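Local coordinates for predicted metal-dependent hydrolase of the TIM-barrel fold (Lactobacillus casei, PDB 2QPX), which is probably a zinc-dependent hydrolase of the amidohydrolase superfamily, with two zinc ions bound in its TIM barrel and a substrate that is not known, at residues A67-A70 against N71-L74; H141-F144 against A145-W148. All coordinates share one frame; numbering follows the deposited sequence.

Contact 1. Residues A67-A70 against N71-L74; sequences ALDA and NNPL
Asn72 N donates to Asp69 O at 2.8 Å, closing a type I beta turn from Asp69 to Asn72 in the loop between helices 54-66 and 79-92. The carboxylate of Asp69 is held as well, one oxygen by each of the two asparagines that follow it: OD1 by the backbone N of Asn71 and OD2 by the side chain of Asn72. The bond from Asn71 N to Asp69 OD1 (3.0 Å) makes an Asx turn laid over the first half of the beta turn. Aspartate suits this first position because its short side chain can fold back onto the turn: with CG anti to the backbone N (chi1 179°), the carboxylate stands beside the carbonyl carbon and faces the amides ahead. Both donors reach it from above its plane, about 50° out, rather than within it. Asn72 runs alongside Asp69, pointing the same way; Asn72 ND2 meets Asp69 OD2 at 2.9 Å along a fairly straight N-H line of 162°, and that oxygen lies almost in the amide plane of Asn72. Replaced by an alanine, Asp69 would probably leave Asn71 N without its side-chain acceptor and the Asn72 amide freer to turn. Asn71 crosses Asp69 at about a right angle, with Asn71 CB 3.4 Å from Asp69 OD1. Beyond the turn, Pro73, which has no N-H to offer, packs its CB against Ala67 CB at 4.0 Å, a methyl being enough to meet the ring where the chain returns. Leu68 and Leu74 instead reach the flanking helices, touching Tyr85 and Leu60 among others. One water spans the mouth of the turn, accepting from Asp69 N at 3.0 Å and donating to Asn72 O at 2.8 Å.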
ATOM      1  N   ALA A  67       6.624 -36.695  -6.915  1.00 19.64           N
ATOM      2  CA  ALA A  67       7.566 -37.589  -6.238  1.00 19.93           C
ATOM      3  C   ALA A  67       7.989 -38.784  -7.118  1.00 19.48           C
ATOM      4  O   ALA A  67       7.149 -39.410  -7.779  1.00 20.47           O
ATOM      5  CB  ALA A  67       6.980 -38.139  -4.947  1.00 20.68           C
ATOM      6  N   LEU A  68       9.287 -39.080  -7.115  1.00 19.47           N
ATOM      7  CA  LEU A  68       9.780 -40.308  -7.705  1.00 19.26           C
ATOM      8  C   LEU A  68       9.140 -41.548  -7.078  1.00 23.11           C
ATOM      9  O   LEU A  68       8.738 -42.481  -7.799  1.00 25.10           O
ATOM     10  CB  LEU A  68      11.289 -40.412  -7.573  1.00 21.25           C
ATOM     11  CG  LEU A  68      12.111 -39.329  -8.268  1.00 19.07           C
ATOM     12  CD1 LEU A  68      13.594 -39.634  -8.059  1.00 22.70           C
ATOM     13  CD2 LEU A  68      11.764 -39.177  -9.768  1.00 25.07           C
ATOM     14  N   ASP A  69       9.114 -41.560  -5.750  1.00 22.72           N
ATOM     15  CA  ASP A  69       8.594 -42.654  -4.913  1.00 24.40           C
ATOM     16  C   ASP A  69       7.523 -42.069  -3.999  1.00 26.11           C
ATOM     17  O   ASP A  69       7.805 -41.359  -3.008  1.00 25.07           O
ATOM     18  CB  ASP A  69       9.742 -43.304  -4.132  1.00 25.47           C
ATOM     19  CG  ASP A  69       9.288 -44.441  -3.228  1.00 30.42           C
ATOM     20  OD1 ASP A  69       8.085 -44.735  -3.203  1.00 28.03           O
ATOM     21  OD2 ASP A  69      10.159 -45.016  -2.536  1.00 32.39           O
ATOM     22  N   ALA A  70       6.267 -42.356  -4.357  1.00 29.36           N
ATOM     23  CA  ALA A  70       5.099 -41.881  -3.630  1.00 32.10           C
ATOM     24  C   ALA A  70       5.140 -42.261  -2.158  1.00 32.14           C
ATOM     25  O   ALA A  70       4.551 -41.591  -1.313  1.00 34.19           O
ATOM     26  CB  ALA A  70       3.838 -42.461  -4.253  1.00 32.45           C
ATOM     27  N   ASN A  71       5.871 -43.314  -1.848  1.00 33.48           N
ATOM     28  CA  ASN A  71       5.973 -43.779  -0.475  1.00 36.72           C
ATOM     29  C   ASN A  71       7.100 -43.124   0.302  1.00 34.76           C
ATOM     30  O   ASN A  71       7.190 -43.288   1.516  1.00 34.66           O
ATOM     31  CB  ASN A  71       6.164 -45.292  -0.453  1.00 40.13           C
ATOM     32  CG  ASN A  71       5.059 -46.034  -1.211  1.00 44.41           C
ATOM     33  OD1 ASN A  71       3.876 -45.669  -1.152  1.00 43.09           O
ATOM     34  ND2 ASN A  71       5.452 -47.069  -1.940  1.00 50.34           N
ATOM     35  N   ASN A  72       7.993 -42.416  -0.400  1.00 29.58           N
ATOM     36  CA  ASN A  72       9.084 -41.713   0.254  1.00 28.33           C
ATOM     37  C   ASN A  72       9.244 -40.379  -0.482  1.00 26.01           C
ATOM     38  O   ASN A  72      10.255 -40.148  -1.117  1.00 24.20           O
ATOM     39  CB  ASN A  72      10.364 -42.526   0.206  1.00 28.19           C
ATOM     40  CG  ASN A  72      10.282 -43.795   1.030  1.00 35.95           C
ATOM     41  OD1 ASN A  72      10.481 -43.753   2.234  1.00 37.42           O
ATOM     42  ND2 ASN A  72      10.021 -44.929   0.377  1.00 40.31           N
ATOM     43  N   PRO A  73       8.222 -39.522  -0.411  1.00 25.52           N
ATOM     44  CA  PRO A  73       8.189 -38.336  -1.235  1.00 22.27           C
ATOM     45  C   PRO A  73       9.273 -37.290  -0.922  1.00 22.40           C
ATOM     46  O   PRO A  73       9.585 -36.495  -1.800  1.00 22.34           O
ATOM     47  CB  PRO A  73       6.799 -37.772  -0.979  1.00 24.72           C
ATOM     48  CG  PRO A  73       6.448 -38.264   0.407  1.00 26.21           C
ATOM     49  CD  PRO A  73       7.013 -39.635   0.429  1.00 26.97           C
ATOM     50  N   LEU A  74       9.829 -37.319   0.285  1.00 20.31           N
ATOM     51  CA  LEU A  74      10.868 -36.367   0.697  0.50 20.58           C
ATOM     52  C   LEU A  74      12.297 -36.943   0.741  1.00 21.57           C
ATOM     53  O   LEU A  74      13.215 -36.326   1.286  1.00 20.81           O
ATOM     54  CB  LEU A  74      10.469 -35.704   2.027  0.50 21.03           C
ATOM     55  CG  LEU A  74       9.151 -34.915   1.967  0.50 20.97           C
ATOM     56  CD1 LEU A  74       8.811 -34.348   3.344  0.50 22.42           C
ATOM     57  CD2 LEU A  74       9.231 -33.814   0.917  0.50 24.66           C
TER
HETATM   58  O   HOH W   1      10.712 -39.780  -3.891  1.00 21.70           O

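Contact 2. Residues H141-F144 against A145-W148; sequences HDNF and AAWW
The N-terminal cap of helix 144-156 is made by Asn143, whose OD1 accepts from Ala146 N at 3.0 Å. The donor lies above the amide plane of Asn143, 46° out of it. Asparagine serves well here because one short side chain offers both an acceptor and a donor: chi1 of 60° sets CG between the backbone N and the carbonyl carbon, turning OD1 back to the first helical turn, while ND2 donates to Asp142 OD1 at 2.9 Å in one of the two conformers of Asp142, a bond that may help to orient the amide but is doubtful for that reason. Regular helical bonding begins with Trp147 N to Asn143 O and Trp148 N to Phe144 O. His141 packs against the same turn from the preceding loop; Ala146 O sits 3.8 Å above the centre of its ring, and ND1 meets the small Ala146 CB.

Along the helix, Phe144, Trp147 and Trp148 form an aromatic cluster, the spacing of three and four residues bringing all three rings to one flank. Trp148 CB lies over a face of the Phe144 ring, a CH-pi contact of 4.2 Å to the centroid, and its indole runs nearly parallel to that ring but slid so far along that they barely overlap. Against Trp147 the phenyl is turned by 52°, with CE2 at the indole edge, 3.8 Å from CZ3. Phe144 also packs on helix 183-196 and Trp148 on helix 204-221, while Trp147 NE1 donates to Ala134 O of helix 130-138.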
ATOM      1  N   HIS A 141      43.375  -5.585  -5.030  1.00 25.30           N
ATOM      2  CA  HIS A 141      43.909  -4.223  -5.248  1.00 24.76           C
ATOM      3  C   HIS A 141      43.928  -3.410  -3.976  1.00 24.57           C
ATOM      4  O   HIS A 141      42.983  -3.482  -3.197  1.00 26.80           O
ATOM      5  CB  HIS A 141      43.093  -3.504  -6.376  1.00 23.66           C
ATOM      6  CG  HIS A 141      43.177  -4.209  -7.689  1.00 23.50           C
ATOM      7  ND1 HIS A 141      44.268  -4.087  -8.519  1.00 27.40           N
ATOM      8  CD2 HIS A 141      42.382  -5.153  -8.252  1.00 23.99           C
ATOM      9  CE1 HIS A 141      44.112  -4.876  -9.566  1.00 28.98           C
ATOM     10  NE2 HIS A 141      42.974  -5.537  -9.430  1.00 28.20           N
ATOM     11  N   ASP A 142      44.977  -2.583  -3.790  1.00 26.40           N
ATOM     12  CA  ASP A 142      45.039  -1.801  -2.558  0.50 25.74           C
ATOM     13  C   ASP A 142      44.585  -0.355  -2.702  1.00 25.59           C
ATOM     14  O   ASP A 142      44.493   0.337  -1.706  1.00 29.67           O
ATOM     15  CB  ASP A 142      46.407  -1.911  -1.850  0.50 26.46           C
ATOM     16  CG  ASP A 142      47.558  -1.331  -2.644  0.50 29.23           C
ATOM     17  OD1 ASP A 142      47.365  -0.598  -3.632  0.50 28.17           O
ATOM     18  OD2 ASP A 142      48.707  -1.620  -2.243  0.50 30.99           O
ATOM     19  N   ASN A 143      44.245   0.076  -3.919  1.00 24.39           N
ATOM     20  CA  ASN A 143      43.780   1.444  -4.167  1.00 23.28           C
ATOM     21  C   ASN A 143      42.608   1.489  -5.141  1.00 20.54           C
ATOM     22  O   ASN A 143      42.468   0.607  -6.004  1.00 22.76           O
ATOM     23  CB  ASN A 143      44.903   2.327  -4.728  1.00 25.34           C
ATOM     24  CG  ASN A 143      45.456   1.799  -6.038  1.00 27.65           C
ATOM     25  OD1 ASN A 143      45.102   2.284  -7.135  1.00 27.46           O
ATOM     26  ND2 ASN A 143      46.316   0.771  -5.940  1.00 32.29           N
ATOM     27  N   PHE A 144      41.788   2.511  -4.980  1.00 20.39           N
ATOM     28  CA  PHE A 144      40.598   2.685  -5.821  1.00 20.34           C
ATOM     29  C   PHE A 144      40.895   2.656  -7.317  1.00 20.06           C
ATOM     30  O   PHE A 144      40.180   2.020  -8.093  1.00 19.04           O
ATOM     31  CB  PHE A 144      39.876   3.988  -5.455  1.00 19.77           C
ATOM     32  CG  PHE A 144      38.739   4.339  -6.376  1.00 17.91           C
ATOM     33  CD1 PHE A 144      38.948   5.069  -7.534  1.00 18.79           C
ATOM     34  CD2 PHE A 144      37.462   3.925  -6.099  1.00 17.78           C
ATOM     35  CE1 PHE A 144      37.906   5.395  -8.367  1.00 19.40           C
ATOM     36  CE2 PHE A 144      36.403   4.254  -6.944  1.00 19.99           C
ATOM     37  CZ  PHE A 144      36.628   4.987  -8.089  1.00 19.18           C
ATOM     38  N   ALA A 145      41.892   3.388  -7.773  1.00 20.12           N
ATOM     39  CA  ALA A 145      42.076   3.497  -9.220  1.00 18.64           C
ATOM     40  C   ALA A 145      42.363   2.146  -9.882  1.00 20.28           C
ATOM     41  O   ALA A 145      41.802   1.829 -10.945  1.00 21.09           O
ATOM     42  CB  ALA A 145      43.215   4.501  -9.530  1.00 20.63           C
ATOM     43  N   ALA A 146      43.220   1.343  -9.267  1.00 21.81           N
ATOM     44  CA  ALA A 146      43.575   0.027  -9.832  1.00 22.82           C
ATOM     45  C   ALA A 146      42.379  -0.917  -9.707  1.00 21.98           C
ATOM     46  O   ALA A 146      42.118  -1.707 -10.619  1.00 22.19           O
ATOM     47  CB  ALA A 146      44.772  -0.577  -9.117  1.00 24.74           C
ATOM     48  N   TRP A 147      41.672  -0.849  -8.586  1.00 20.70           N
ATOM     49  CA  TRP A 147      40.454  -1.655  -8.403  1.00 18.06           C
ATOM     50  C   TRP A 147      39.401  -1.301  -9.467  1.00 19.57           C
ATOM     51  O   TRP A 147      38.843  -2.182 -10.144  1.00 18.06           O
ATOM     52  CB  TRP A 147      39.867  -1.429  -7.027  1.00 18.83           C
ATOM     53  CG  TRP A 147      38.464  -1.972  -6.917  1.00 18.37           C
ATOM     54  CD1 TRP A 147      38.104  -3.274  -6.753  1.00 19.10           C
ATOM     55  CD2 TRP A 147      37.253  -1.221  -7.002  1.00 16.84           C
ATOM     56  NE1 TRP A 147      36.733  -3.403  -6.741  1.00 19.53           N
ATOM     57  CE2 TRP A 147      36.184  -2.146  -6.867  1.00 18.16           C
ATOM     58  CE3 TRP A 147      36.954   0.141  -7.165  1.00 18.23           C
ATOM     59  CZ2 TRP A 147      34.871  -1.759  -6.933  1.00 18.45           C
ATOM     60  CZ3 TRP A 147      35.649   0.533  -7.210  1.00 18.52           C
ATOM     61  CH2 TRP A 147      34.606  -0.426  -7.107  1.00 18.52           C
ATOM     62  N   TRP A 148      39.134  -0.006  -9.632  1.00 18.80           N
ATOM     63  CA  TRP A 148      38.133   0.447 -10.594  1.00 19.07           C
ATOM     64  C   TRP A 148      38.503   0.045 -12.024  1.00 18.53           C
ATOM     65  O   TRP A 148      37.642  -0.398 -12.808  1.00 19.09           O
ATOM     66  CB  TRP A 148      37.930   1.962 -10.505  1.00 18.68           C
ATOM     67  CG  TRP A 148      36.928   2.440 -11.498  1.00 19.04           C
ATOM     68  CD1 TRP A 148      37.159   3.198 -12.601  1.00 22.82           C
ATOM     69  CD2 TRP A 148      35.526   2.128 -11.514  1.00 18.60           C
ATOM     70  NE1 TRP A 148      35.994   3.402 -13.290  1.00 23.38           N
ATOM     71  CE2 TRP A 148      34.980   2.738 -12.657  1.00 19.92           C
ATOM     72  CE3 TRP A 148      34.693   1.375 -10.686  1.00 20.53           C
ATOM     73  CZ2 TRP A 148      33.615   2.659 -12.961  1.00 19.97           C
ATOM     74  CZ3 TRP A 148      33.356   1.300 -10.978  1.00 21.23           C
ATOM     75  CH2 TRP A 148      32.830   1.912 -12.121  1.00 21.47           C
TER

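From the N terminus the chain passes through strand 14-19 and several helices before contact 1 turns it back in the loop between helices 54-66 and 79-92. It then runs through strands 95-101 and 124-127 and helix 130-138, after which contact 2 ends a short loop by starting helix 144-156. The two contacts are in series, neither nested nor crossed. Their centres are about 53 Å apart, on opposite sides of the chain's centre, and both lie away from the zinc sites. Contact 1 joins two consecutive helices at one extremity; contact 2 sits where its helix meets neighbours from before and after it in the chain.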